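Local coordinates for phage related exonuclease (Haemophilus somnus 129PT, PDB 3K93), which probably degrades DNA as a trimeric phage-type exonuclease of the PD-(D/E)XK nuclease superfamily, with a sodium ion held in its metal site in this crystal, at residues 41-45 against 214-219; 97-102 against 144-150; 30-34 against 207-211; 71-75 against 110-114. All coordinates share one frame; numbering follows the deposited sequence.

How the contacts relate
From the N terminus, the chain first lays down 30-34 and 41-45, the early halves of contacts 3 and 1, then 71-75 and 97-102, which open contacts 4 and 2. Strand residues 110-114 close contact 4, and the helix end at 144-150 closes contact 2; these two loops cross and share the sodium site, where the loop before strand 101-103 meets strand 108-114. Helix 198-221, later, completes the outer pair: 207-211 closes contact 3 and 214-219 closes contact 1. Those two also cross and touch each other, binding the N-terminal helical region to the C-terminal helix. The inner pair lies within both long loops, and contact 4 is on the far side of the chain's centre from contacts 1 and 3.

Contact 1 of 4, residues 41-45 against 214-219; sequences VREMA and YYDQLI
The hydroxyl of Tyr-214 receives a hydrogen bond from Arg-42 NE, 3.1 Å from NE to OH, and makes a second one to Asp-126 of the second subunit. The bond from the arginine is bent, 139° at the hydrogen, and the hydroxyl is tilted out of the guanidinium plane. Planes of ring and guanidinium are turned 62° against each other, so the two groups meet at an angle and do not stack. The Arg-42 side chain, extended from CG to NE, reaches across to the hydroxyl, and its CG rests 3.7 Å from Leu-218 CD1.

Beside this polar pair the packing is apolar. Val-41 swings CG1 anti to its own backbone nitrogen, which drops the methyl between Tyr-214 CD2 and Tyr-215 CB, 3.7 Å from each. One helical turn on, Ala-45 CB meets Leu-218 CD1 at 3.8 Å, while Tyr-215 CE2 lies 3.8 Å from Ala-45 CA and its hydroxyl bonds to Asp-48.

The two segments, from helices 35-50 and 198-221, cross at -47° with axes 9.6 Å apart; helix 15-19 covers Val-41, and Phe-124 of the second subunit packs on Ala-45 and Leu-218.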
loop_
_atom_site.group_PDB
_atom_site.type_symbol
_atom_site.label_atom_id
_atom_site.label_comp_id
_atom_site.label_asym_id
_atom_site.label_seq_id
_atom_site.Cartn_x
_atom_site.Cartn_y
_atom_site.Cartn_z
ATOM N N VAL A 41 19.637 3.371 -3.604
ATOM C CA VAL A 41 20.882 4.033 -3.986
ATOM C C VAL A 41 20.600 5.321 -4.809
ATOM O O VAL A 41 21.300 6.314 -4.693
ATOM C CB VAL A 41 21.830 3.057 -4.778
ATOM C CG1 VAL A 41 23.082 3.828 -5.319
ATOM C CG2 VAL A 41 22.245 1.822 -3.838
ATOM N N ARG A 42 19.548 5.311 -5.608
ATOM C CA ARG A 42 19.156 6.538 -6.324
ATOM C C ARG A 42 18.756 7.647 -5.365
ATOM O O ARG A 42 19.020 8.813 -5.631
ATOM C CB ARG A 42 17.972 6.267 -7.227
ATOM C CG ARG A 42 18.318 5.522 -8.484
ATOM C CD ARG A 42 17.013 5.040 -9.108
ATOM N NE ARG A 42 17.299 4.006 -10.046
ATOM C CZ ARG A 42 16.486 3.040 -10.390
ATOM N NH1 ARG A 42 15.261 2.959 -9.890
ATOM N NH2 ARG A 42 16.901 2.156 -11.282
ATOM N N GLU A 43 18.084 7.291 -4.275
ATOM C CA GLU A 43 17.700 8.304 -3.297
ATOM C C GLU A 43 18.941 8.898 -2.636
ATOM O O GLU A 43 19.005 10.121 -2.355
ATOM C CB GLU A 43 16.785 7.731 -2.223
ATOM C CG GLU A 43 15.429 7.324 -2.724
ATOM C CD GLU A 43 14.508 6.746 -1.620
ATOM O OE1 GLU A 43 15.006 6.265 -0.599
ATOM O OE2 GLU A 43 13.280 6.756 -1.808
HETATM N N MSE A 44 19.924 8.043 -2.395
HETATM C CA MSE A 44 21.178 8.488 -1.808
HETATM C C MSE A 44 21.898 9.374 -2.810
HETATM O O MSE A 44 22.406 10.415 -2.426
HETATM C CB MSE A 44 22.058 7.287 -1.402
HETATM C CG MSE A 44 21.445 6.422 -0.268
HETATM SE SE MSE A 44 22.299 4.638 -0.146
HETATM C CE MSE A 44 21.026 3.764 1.008
ATOM N N ALA A 45 21.965 8.963 -4.086
ATOM C CA ALA A 45 22.597 9.795 -5.114
ATOM C C ALA A 45 21.905 11.170 -5.215
ATOM O O ALA A 45 22.573 12.180 -5.267
ATOM C CB ALA A 45 22.606 9.093 -6.465
ATOM N N TYR A 214 27.286 1.167 -8.413
ATOM C CA TYR A 214 26.075 1.700 -9.027
ATOM C C TYR A 214 25.945 3.210 -8.774
ATOM O O TYR A 214 25.737 3.994 -9.691
ATOM C CB TYR A 214 24.828 0.931 -8.519
ATOM C CG TYR A 214 23.545 1.387 -9.148
ATOM C CD1 TYR A 214 23.323 1.265 -10.508
ATOM C CD2 TYR A 214 22.521 1.904 -8.371
ATOM C CE1 TYR A 214 22.134 1.718 -11.089
ATOM C CE2 TYR A 214 21.327 2.331 -8.937
ATOM C CZ TYR A 214 21.155 2.253 -10.279
ATOM O OH TYR A 214 19.974 2.677 -10.780
ATOM N N TYR A 215 26.109 3.611 -7.526
ATOM C CA TYR A 215 26.126 5.033 -7.157
ATOM C C TYR A 215 27.085 5.847 -8.041
ATOM O O TYR A 215 26.703 6.899 -8.553
ATOM C CB TYR A 215 26.498 5.151 -5.657
ATOM C CG TYR A 215 26.722 6.553 -5.078
ATOM C CD1 TYR A 215 27.955 7.180 -5.183
ATOM C CD2 TYR A 215 25.694 7.235 -4.415
ATOM C CE1 TYR A 215 28.164 8.476 -4.643
ATOM C CE2 TYR A 215 25.896 8.513 -3.859
ATOM C CZ TYR A 215 27.144 9.113 -3.965
ATOM O OH TYR A 215 27.370 10.339 -3.429
ATOM N N ASP A 216 28.322 5.374 -8.214
ATOM C CA ASP A 216 29.305 6.098 -9.023
ATOM C C ASP A 216 28.828 6.315 -10.476
ATOM O O ASP A 216 29.078 7.367 -11.098
ATOM C CB ASP A 216 30.640 5.330 -9.047
ATOM C CG ASP A 216 31.384 5.365 -7.680
ATOM O OD1 ASP A 216 31.063 6.214 -6.824
ATOM O OD2 ASP A 216 32.301 4.541 -7.484
ATOM N N GLN A 217 28.167 5.296 -11.009
ATOM C CA GLN A 217 27.578 5.349 -12.324
ATOM C C GLN A 217 26.471 6.413 -12.345
ATOM O O GLN A 217 26.355 7.143 -13.301
ATOM C CB GLN A 217 27.055 3.932 -12.683
ATOM C CG GLN A 217 26.129 3.796 -13.884
ATOM C CD GLN A 217 25.545 2.352 -14.000
ATOM O OE1 GLN A 217 26.256 1.361 -13.725
ATOM N NE2 GLN A 217 24.253 2.244 -14.385
ATOM N N LEU A 218 25.679 6.507 -11.275
ATOM C CA LEU A 218 24.615 7.506 -11.237
ATOM C C LEU A 218 25.241 8.900 -11.225
ATOM O O LEU A 218 24.808 9.765 -11.988
ATOM C CB LEU A 218 23.680 7.318 -10.036
ATOM C CG LEU A 218 22.872 6.029 -9.968
ATOM C CD1 LEU A 218 22.003 6.039 -8.716
ATOM C CD2 LEU A 218 22.000 5.762 -11.251
ATOM N N ILE A 219 26.250 9.100 -10.382
ATOM C CA ILE A 219 26.959 10.381 -10.286
ATOM C C ILE A 219 27.529 10.802 -11.649
ATOM O O ILE A 219 27.397 11.944 -12.032
ATOM C CB ILE A 219 28.104 10.333 -9.248
ATOM C CG1 ILE A 219 27.571 10.116 -7.821
ATOM C CG2 ILE A 219 28.962 11.620 -9.292
ATOM C CD1 ILE A 219 26.504 11.118 -7.345
#

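Contact 2 of 4, residues 97-102 against 144-150; sequences GECDIY and YMWLWDC. With NA (sodium ion), chain B.
Tyr-144, late in helix 137-148, offers a ring face to Cys-99, whose CB stands over its centre at 3.9 Å from the centroid in a CH-pi contact. Gly-97 CA lies at the edge of the same ring, 3.8 Å from CE1, while the hydroxyl at the far end bonds to Gln-140. Leu-147 follows with its CD1 methyl set against the backbone nitrogen of Gly-97 at 3.5 Å.

Trp-148 contributes the largest share of the buried surface. Cys-99 SG sits above its six-membered ring, 3.7 Å from the centroid and 7° off the normal: chi1 of 67° places the sulfur between backbone nitrogen and carbonyl carbon, leaving CB to Tyr-144 and SG to the indole. The other end of the tryptophan turns its CD1 edge onto the face of Tyr-102, an edge-to-face pair with planes at 51° and CD1 3.5 Å from CG of the tyrosine. At Asp-149 the chain leaves helical geometry with positive phi, in a Schellman motif, and a water links its carbonyl to the Tyr-102 hydroxyl. Cys-150 SG then meets the edge of the Tyr-102 ring, 3.5 Å from CE1.

Between Cys-99 and Tyr-102, Asp-100 faces away and binds sodium through OD2 at 2.4 Å, sharing the ion with Asp-111, the backbone O of Thr-112 and three waters, an arrangement consistent with the metal centre of PD-(D/E)XK nucleases.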
loop_
_atom_site.group_PDB
_atom_site.type_symbol
_atom_site.label_atom_id
_atom_site.label_comp_id
_atom_site.label_asym_id
_atom_site.label_seq_id
_atom_site.Cartn_x
_atom_site.Cartn_y
_atom_site.Cartn_z
ATOM N N GLY A 97 28.121 4.679 11.145
ATOM C CA GLY A 97 27.158 4.385 12.164
ATOM C C GLY A 97 27.422 5.146 13.441
ATOM O O GLY A 97 28.562 5.460 13.753
ATOM N N GLU A 98 26.347 5.452 14.151
ATOM C CA GLU A 98 26.399 5.991 15.481
ATOM C C GLU A 98 25.430 5.174 16.298
ATOM O O GLU A 98 24.263 5.332 16.150
ATOM C CB GLU A 98 25.960 7.449 15.484
ATOM C CG GLU A 98 25.905 8.029 16.888
ATOM C CD GLU A 98 25.534 9.482 16.926
ATOM O OE1 GLU A 98 26.174 10.286 16.247
ATOM O OE2 GLU A 98 24.578 9.803 17.646
ATOM N N CYS A 99 25.925 4.282 17.139
ATOM C CA CYS A 99 25.087 3.435 17.969
ATOM C C CYS A 99 24.604 4.235 19.160
ATOM O O CYS A 99 25.094 5.346 19.408
ATOM C CB CYS A 99 25.843 2.180 18.407
ATOM S SG CYS A 99 27.226 2.455 19.542
ATOM N N ASP A 100 23.602 3.704 19.857
ATOM C CA ASP A 100 23.058 4.351 21.055
ATOM C C ASP A 100 23.960 4.101 22.234
ATOM O O ASP A 100 24.389 5.047 22.901
ATOM C CB ASP A 100 21.665 3.818 21.393
ATOM C CG ASP A 100 20.623 4.180 20.336
ATOM O OD1 ASP A 100 20.768 5.300 19.772
ATOM O OD2 ASP A 100 19.683 3.340 20.052
ATOM N N ILE A 101 24.224 2.823 22.513
ATOM C CA ILE A 101 25.014 2.414 23.676
ATOM C C ILE A 101 26.086 1.405 23.284
ATOM O O ILE A 101 25.820 0.446 22.569
ATOM C CB ILE A 101 24.130 1.790 24.764
ATOM C CG1 ILE A 101 22.848 2.632 24.984
ATOM C CG2 ILE A 101 24.919 1.638 26.072
ATOM C CD1 ILE A 101 21.808 2.026 25.946
ATOM N N TYR A 102 27.307 1.649 23.752
ATOM C CA TYR A 102 28.433 0.741 23.570
ATOM C C TYR A 102 28.873 0.318 24.957
ATOM O O TYR A 102 29.115 1.170 25.781
ATOM C CB TYR A 102 29.584 1.466 22.852
ATOM C CG TYR A 102 30.909 0.727 22.805
ATOM C CD1 TYR A 102 30.974 -0.624 22.484
ATOM C CD2 TYR A 102 32.123 1.404 23.024
ATOM C CE1 TYR A 102 32.208 -1.301 22.409
ATOM C CE2 TYR A 102 33.373 0.721 22.940
ATOM C CZ TYR A 102 33.386 -0.626 22.641
ATOM O OH TYR A 102 34.564 -1.310 22.564
ATOM N N TYR A 144 26.818 -2.099 13.345
ATOM C CA TYR A 144 27.436 -1.529 14.549
ATOM C C TYR A 144 28.463 -2.469 15.179
ATOM O O TYR A 144 29.488 -2.016 15.711
ATOM C CB TYR A 144 26.392 -1.172 15.604
ATOM C CG TYR A 144 25.391 -0.076 15.241
ATOM C CD1 TYR A 144 25.764 1.017 14.493
ATOM C CD2 TYR A 144 24.087 -0.111 15.730
ATOM C CE1 TYR A 144 24.888 2.022 14.183
ATOM C CE2 TYR A 144 23.175 0.908 15.415
ATOM C CZ TYR A 144 23.597 1.978 14.643
ATOM O OH TYR A 144 22.747 3.006 14.295
HETATM N N MSE A 145 28.189 -3.768 15.190
HETATM C CA MSE A 145 29.123 -4.712 15.791
HETATM C C MSE A 145 30.443 -4.712 15.005
HETATM O O MSE A 145 31.524 -4.889 15.572
HETATM C CB MSE A 145 28.533 -6.123 15.861
HETATM C CG MSE A 145 27.512 -6.289 16.951
HETATM SE SE MSE A 145 26.896 -8.102 17.171
HETATM C CE MSE A 145 25.455 -8.197 15.843
ATOM N N TRP A 146 30.342 -4.509 13.700
ATOM C CA TRP A 146 31.513 -4.424 12.830
ATOM C C TRP A 146 32.325 -3.177 13.181
ATOM O O TRP A 146 33.492 -3.277 13.453
ATOM C CB TRP A 146 31.073 -4.363 11.380
ATOM C CG TRP A 146 32.148 -4.435 10.436
ATOM C CD1 TRP A 146 33.449 -4.847 10.666
ATOM C CD2 TRP A 146 32.066 -4.127 9.063
ATOM N NE1 TRP A 146 34.161 -4.798 9.511
ATOM C CE2 TRP A 146 33.340 -4.356 8.507
ATOM C CE3 TRP A 146 31.036 -3.670 8.236
ATOM C CZ2 TRP A 146 33.604 -4.161 7.172
ATOM C CZ3 TRP A 146 31.290 -3.484 6.924
ATOM C CH2 TRP A 146 32.565 -3.718 6.389
ATOM N N LEU A 147 31.654 -2.032 13.263
ATOM C CA LEU A 147 32.313 -0.774 13.539
ATOM C C LEU A 147 32.873 -0.680 14.934
ATOM O O LEU A 147 33.845 0.033 15.137
ATOM C CB LEU A 147 31.362 0.402 13.301
ATOM C CG LEU A 147 31.016 0.745 11.867
ATOM C CD1 LEU A 147 29.822 1.687 11.821
ATOM C CD2 LEU A 147 32.221 1.394 11.150
ATOM N N TRP A 148 32.274 -1.389 15.892
ATOM C CA TRP A 148 32.666 -1.312 17.315
ATOM C C TRP A 148 33.327 -2.583 17.831
ATOM O O TRP A 148 33.576 -2.689 19.011
ATOM C CB TRP A 148 31.446 -0.944 18.196
ATOM C CG TRP A 148 31.347 0.492 18.470
ATOM C CD1 TRP A 148 31.934 1.154 19.498
ATOM C CD2 TRP A 148 30.642 1.480 17.701
ATOM N NE1 TRP A 148 31.630 2.485 19.432
ATOM C CE2 TRP A 148 30.847 2.717 18.336
ATOM C CE3 TRP A 148 29.851 1.435 16.544
ATOM C CZ2 TRP A 148 30.306 3.906 17.855
ATOM C CZ3 TRP A 148 29.308 2.613 16.072
ATOM C CH2 TRP A 148 29.547 3.835 16.718
ATOM N N ASP A 149 33.649 -3.523 16.943
ATOM C CA ASP A 149 34.341 -4.774 17.318
ATOM C C ASP A 149 33.652 -5.501 18.464
ATOM O O ASP A 149 34.299 -5.857 19.436
ATOM C CB ASP A 149 35.818 -4.523 17.680
ATOM C CG ASP A 149 36.688 -4.191 16.464
ATOM O OD1 ASP A 149 36.532 -4.806 15.383
ATOM O OD2 ASP A 149 37.568 -3.324 16.598
ATOM N N CYS A 150 32.341 -5.705 18.336
ATOM C CA CYS A 150 31.532 -6.356 19.368
ATOM C C CYS A 150 31.046 -7.709 18.912
ATOM O O CYS A 150 30.913 -7.987 17.718
ATOM C CB CYS A 150 30.301 -5.498 19.728
ATOM S SG CYS A 150 30.680 -4.011 20.705
HETATM NA NA NA B . 17.902 3.593 18.411
HETATM O O HOH W 1 18.008 5.995 19.522
HETATM O O HOH W 2 34.380 -4.022 21.722
HETATM O O HOH W 3 19.448 3.513 16.282
HETATM O O HOH W 4 16.270 4.069 16.829
#

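Contact 3 of 4, residues 30-34 against 207-211; sequences AGKLT and RVSAA
Arg-207 NH2 donates to the carbonyl oxygen of Lys-32, a short and nearly straight bond of 2.6 Å between NH2 and O with 171° at the hydrogen. The oxygen lies in the guanidinium plane, but the donor stands above the carbonyl plane, 36° out of it. A water accepts a second bond from NH2 and another from the backbone nitrogen of Thr-34, so the arginine reaches the loop directly at Lys-32 and through the water at Thr-34. NH1, buried by the contact, has no polar partner in the model.

Beside this polar grip, Ala-210 CB fits between Gly-31 O at 3.4 Å and Leu-33 CD2 at 3.8 Å. The leucine tip also touches the next residue, with CD2 3.8 Å from Ala-211 N.

Further out, the arginine chain folds back at chi2 (-30°) and chi3, bringing its end to the loop, and it is packed by Pro-22 and by Ile-18 and Ile-19 of helix 15-19. The loop has its own supports: Gly-31, with positive phi, closes the preceding helix in a Schellman motif, and Thr-34 is the N-cap of the next, its OG1 accepting from Ala-37 N. The contact thus lays the link between helices 25-29 and 35-50 against helix 198-221.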
loop_
_atom_site.group_PDB
_atom_site.type_symbol
_atom_site.label_atom_id
_atom_site.label_comp_id
_atom_site.label_asym_id
_atom_site.label_seq_id
_atom_site.Cartn_x
_atom_site.Cartn_y
_atom_site.Cartn_z
ATOM N N ALA A 30 27.416 -12.708 -8.697
ATOM C CA ALA A 30 27.937 -11.708 -9.639
ATOM C C ALA A 30 27.835 -10.280 -9.091
ATOM O O ALA A 30 28.270 -9.329 -9.732
ATOM C CB ALA A 30 27.181 -11.808 -11.013
ATOM N N GLY A 31 27.241 -10.114 -7.912
ATOM C CA GLY A 31 27.084 -8.787 -7.306
ATOM C C GLY A 31 26.030 -7.909 -7.958
ATOM O O GLY A 31 26.131 -6.681 -7.898
ATOM N N LYS A 32 25.010 -8.512 -8.574
ATOM C CA LYS A 32 23.918 -7.705 -9.147
ATOM C C LYS A 32 23.054 -7.198 -8.011
ATOM O O LYS A 32 22.788 -7.930 -7.054
ATOM C CB LYS A 32 23.045 -8.524 -10.099
ATOM C CG LYS A 32 23.837 -9.278 -11.180
ATOM C CD LYS A 32 23.660 -8.665 -12.507
ATOM C CE LYS A 32 24.562 -9.291 -13.502
ATOM N NZ LYS A 32 24.511 -8.431 -14.694
ATOM N N LEU A 33 22.600 -5.969 -8.131
ATOM C CA LEU A 33 21.740 -5.363 -7.122
ATOM C C LEU A 33 20.264 -5.652 -7.401
ATOM O O LEU A 33 19.865 -5.741 -8.543
ATOM C CB LEU A 33 21.937 -3.847 -7.128
ATOM C CG LEU A 33 23.271 -3.267 -6.636
ATOM C CD1 LEU A 33 23.280 -1.798 -6.927
ATOM C CD2 LEU A 33 23.446 -3.499 -5.178
ATOM N N THR A 34 19.446 -5.745 -6.360
ATOM C CA THR A 34 18.000 -5.885 -6.532
ATOM C C THR A 34 17.429 -4.546 -6.937
ATOM O O THR A 34 18.075 -3.507 -6.736
ATOM C CB THR A 34 17.334 -6.289 -5.211
ATOM O OG1 THR A 34 17.640 -5.297 -4.223
ATOM C CG2 THR A 34 17.855 -7.688 -4.720
ATOM N N ARG A 207 27.394 -6.301 -0.747
ATOM C CA ARG A 207 26.257 -5.497 -1.154
ATOM C C ARG A 207 26.574 -3.988 -1.197
ATOM O O ARG A 207 26.137 -3.296 -2.124
ATOM C CB ARG A 207 25.060 -5.704 -0.215
ATOM C CG ARG A 207 24.483 -7.153 -0.083
ATOM C CD ARG A 207 24.642 -8.031 -1.332
ATOM N NE ARG A 207 23.784 -7.587 -2.392
ATOM C CZ ARG A 207 23.866 -7.930 -3.681
ATOM N NH1 ARG A 207 24.793 -8.755 -4.159
ATOM N NH2 ARG A 207 22.975 -7.404 -4.507
ATOM N N VAL A 208 27.306 -3.482 -0.200
ATOM C CA VAL A 208 27.664 -2.071 -0.195
ATOM C C VAL A 208 28.628 -1.765 -1.361
ATOM O O VAL A 208 28.498 -0.759 -2.033
ATOM C CB VAL A 208 28.247 -1.637 1.112
ATOM C CG1 VAL A 208 28.942 -0.255 0.983
ATOM C CG2 VAL A 208 27.159 -1.626 2.203
ATOM N N SER A 209 29.553 -2.665 -1.617
ATOM C CA SER A 209 30.492 -2.492 -2.698
ATOM C C SER A 209 29.785 -2.432 -4.054
ATOM O O SER A 209 30.118 -1.595 -4.880
ATOM C CB SER A 209 31.470 -3.638 -2.687
ATOM O OG SER A 209 32.370 -3.467 -3.747
ATOM N N ALA A 210 28.789 -3.282 -4.260
ATOM C CA ALA A 210 28.006 -3.232 -5.475
ATOM C C ALA A 210 27.208 -1.900 -5.515
ATOM O O ALA A 210 27.168 -1.221 -6.562
ATOM C CB ALA A 210 27.069 -4.432 -5.559
ATOM N N ALA A 211 26.633 -1.503 -4.380
ATOM C CA ALA A 211 25.921 -0.219 -4.288
ATOM C C ALA A 211 26.804 0.976 -4.634
ATOM O O ALA A 211 26.348 1.887 -5.302
ATOM C CB ALA A 211 25.255 -0.023 -2.874
HETATM O O HOH W 5 21.089 -5.695 -3.545
#

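Contact 4 of 4, residues 71-75 against 110-114; sequences AIKLS and IDTKC. With NA (sodium ion), chain B.
Ala-71 and Ser-75, one turn apart on the helix, press on Thr-112 in the tight part of the contact. Ala-71 CB lies 3.6 Å from Thr-112 CB, and the threonine's CG2 methyl reaches Ser-75 OG at 3.3 Å. With CB already toward the helix, the methyl, anti to the carbonyl carbon, comes to lie against Ser-75, and OG1 (chi1 58°) takes the place between nitrogen and carbonyl carbon. Ser-75 OG also hydrogen-bonds to Asp-156 on the next strand, which fixes its hydroxyl at the buried interface.

Packing is looser toward the ends: Cys-114 SG, on a partly exposed residue, is 3.9 Å from Ala-71 CB, and Ile-110 CG2 comes no nearer to Ser-75 OG than 4.0 Å. The axes of the two short segments run at 127° to each other.

The other face of the strand is polar and watered. Asp-111 points away from the helix and binds sodium through OD1 at 2.5 Å, while Thr-112 contributes its backbone O at 2.4 Å; Asp-100 and three waters complete six ligands. One of these waters also donates to Asp-111 OD2. Lys-113 NZ makes a salt bridge to Asp-111 OD1 at 2.9 Å, its hydrogen bond weak, and bonds to Gln-140 as well. The Asp-111, Thr-112, Lys-113 run, with Asp-100 earlier in the chain, is consistent with the (D/E)-X-K part of the PD-(D/E)XK nuclease core.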
loop_
_atom_site.group_PDB
_atom_site.type_symbol
_atom_site.label_atom_id
_atom_site.label_comp_id
_atom_site.label_asym_id
_atom_site.label_seq_id
_atom_site.Cartn_x
_atom_site.Cartn_y
_atom_site.Cartn_z
ATOM N N ALA A 71 15.022 6.193 27.397
ATOM C CA ALA A 71 15.210 4.841 26.877
ATOM C C ALA A 71 16.524 4.256 27.401
ATOM O O ALA A 71 16.557 3.109 27.852
ATOM C CB ALA A 71 15.194 4.815 25.328
ATOM N N ILE A 72 17.596 5.048 27.332
ATOM C CA ILE A 72 18.911 4.590 27.745
ATOM C C ILE A 72 18.941 4.288 29.240
ATOM O O ILE A 72 19.549 3.310 29.650
ATOM C CB ILE A 72 20.006 5.571 27.329
ATOM C CG1 ILE A 72 20.186 5.486 25.809
ATOM C CG2 ILE A 72 21.339 5.255 28.050
ATOM C CD1 ILE A 72 21.089 6.548 25.245
ATOM N N LYS A 73 18.237 5.091 30.037
ATOM C CA LYS A 73 18.107 4.814 31.467
ATOM C C LYS A 73 17.386 3.498 31.698
ATOM O O LYS A 73 17.812 2.724 32.521
ATOM C CB LYS A 73 17.425 5.966 32.242
ATOM C CG LYS A 73 18.409 7.122 32.668
ATOM N N LEU A 74 16.324 3.216 30.966
ATOM C CA LEU A 74 15.621 1.930 31.144
ATOM C C LEU A 74 16.521 0.736 30.720
ATOM O O LEU A 74 16.539 -0.331 31.366
ATOM C CB LEU A 74 14.305 1.921 30.367
ATOM C CG LEU A 74 13.414 0.665 30.466
ATOM C CD1 LEU A 74 13.096 0.270 31.924
ATOM C CD2 LEU A 74 12.113 0.837 29.675
ATOM N N SER A 75 17.262 0.931 29.640
ATOM C CA SER A 75 18.234 -0.072 29.186
ATOM C C SER A 75 19.215 -0.373 30.279
ATOM O O SER A 75 19.528 -1.524 30.502
ATOM C CB SER A 75 18.972 0.394 27.924
ATOM O OG SER A 75 18.100 0.403 26.817
ATOM N N ILE A 110 23.969 -1.877 22.503
ATOM C CA ILE A 110 22.547 -1.810 22.756
ATOM C C ILE A 110 21.970 -0.728 21.912
ATOM O O ILE A 110 22.594 0.311 21.753
ATOM C CB ILE A 110 22.222 -1.543 24.223
ATOM C CG1 ILE A 110 22.748 -2.678 25.091
ATOM C CG2 ILE A 110 20.695 -1.460 24.416
ATOM C CD1 ILE A 110 22.921 -2.288 26.592
ATOM N N ASP A 111 20.795 -0.987 21.359
ATOM C CA ASP A 111 20.039 -0.023 20.599
ATOM C C ASP A 111 18.589 0.059 21.140
ATOM O O ASP A 111 17.919 -0.967 21.323
ATOM C CB ASP A 111 20.011 -0.415 19.114
ATOM C CG ASP A 111 19.696 0.776 18.211
ATOM O OD1 ASP A 111 18.498 1.132 18.095
ATOM O OD2 ASP A 111 20.636 1.410 17.651
ATOM N N THR A 112 18.121 1.277 21.392
ATOM C CA THR A 112 16.787 1.505 21.878
ATOM C C THR A 112 15.856 1.880 20.704
ATOM O O THR A 112 16.200 2.732 19.878
ATOM C CB THR A 112 16.771 2.648 22.902
ATOM O OG1 THR A 112 17.289 3.838 22.295
ATOM C CG2 THR A 112 17.572 2.300 24.153
ATOM N N LYS A 113 14.691 1.248 20.634
ATOM C CA LYS A 113 13.678 1.565 19.648
ATOM C C LYS A 113 12.406 1.952 20.417
ATOM O O LYS A 113 11.787 1.106 21.061
ATOM C CB LYS A 113 13.404 0.340 18.768
ATOM C CG LYS A 113 14.692 -0.290 18.157
ATOM C CD LYS A 113 15.306 0.600 17.107
ATOM C CE LYS A 113 16.457 -0.122 16.422
ATOM N NZ LYS A 113 17.218 0.772 15.536
ATOM N N CYS A 114 12.034 3.235 20.329
ATOM C CA CYS A 114 10.897 3.785 21.073
ATOM C C CYS A 114 9.639 3.634 20.262
ATOM O O CYS A 114 9.371 4.436 19.403
ATOM C CB CYS A 114 11.135 5.279 21.377
ATOM S SG CYS A 114 12.410 5.501 22.625
HETATM NA NA NA B . 17.902 3.593 18.411
HETATM O O HOH W 3 19.448 3.513 16.282
HETATM O O HOH W 1 18.008 5.995 19.522
HETATM O O HOH W 4 16.270 4.069 16.829
#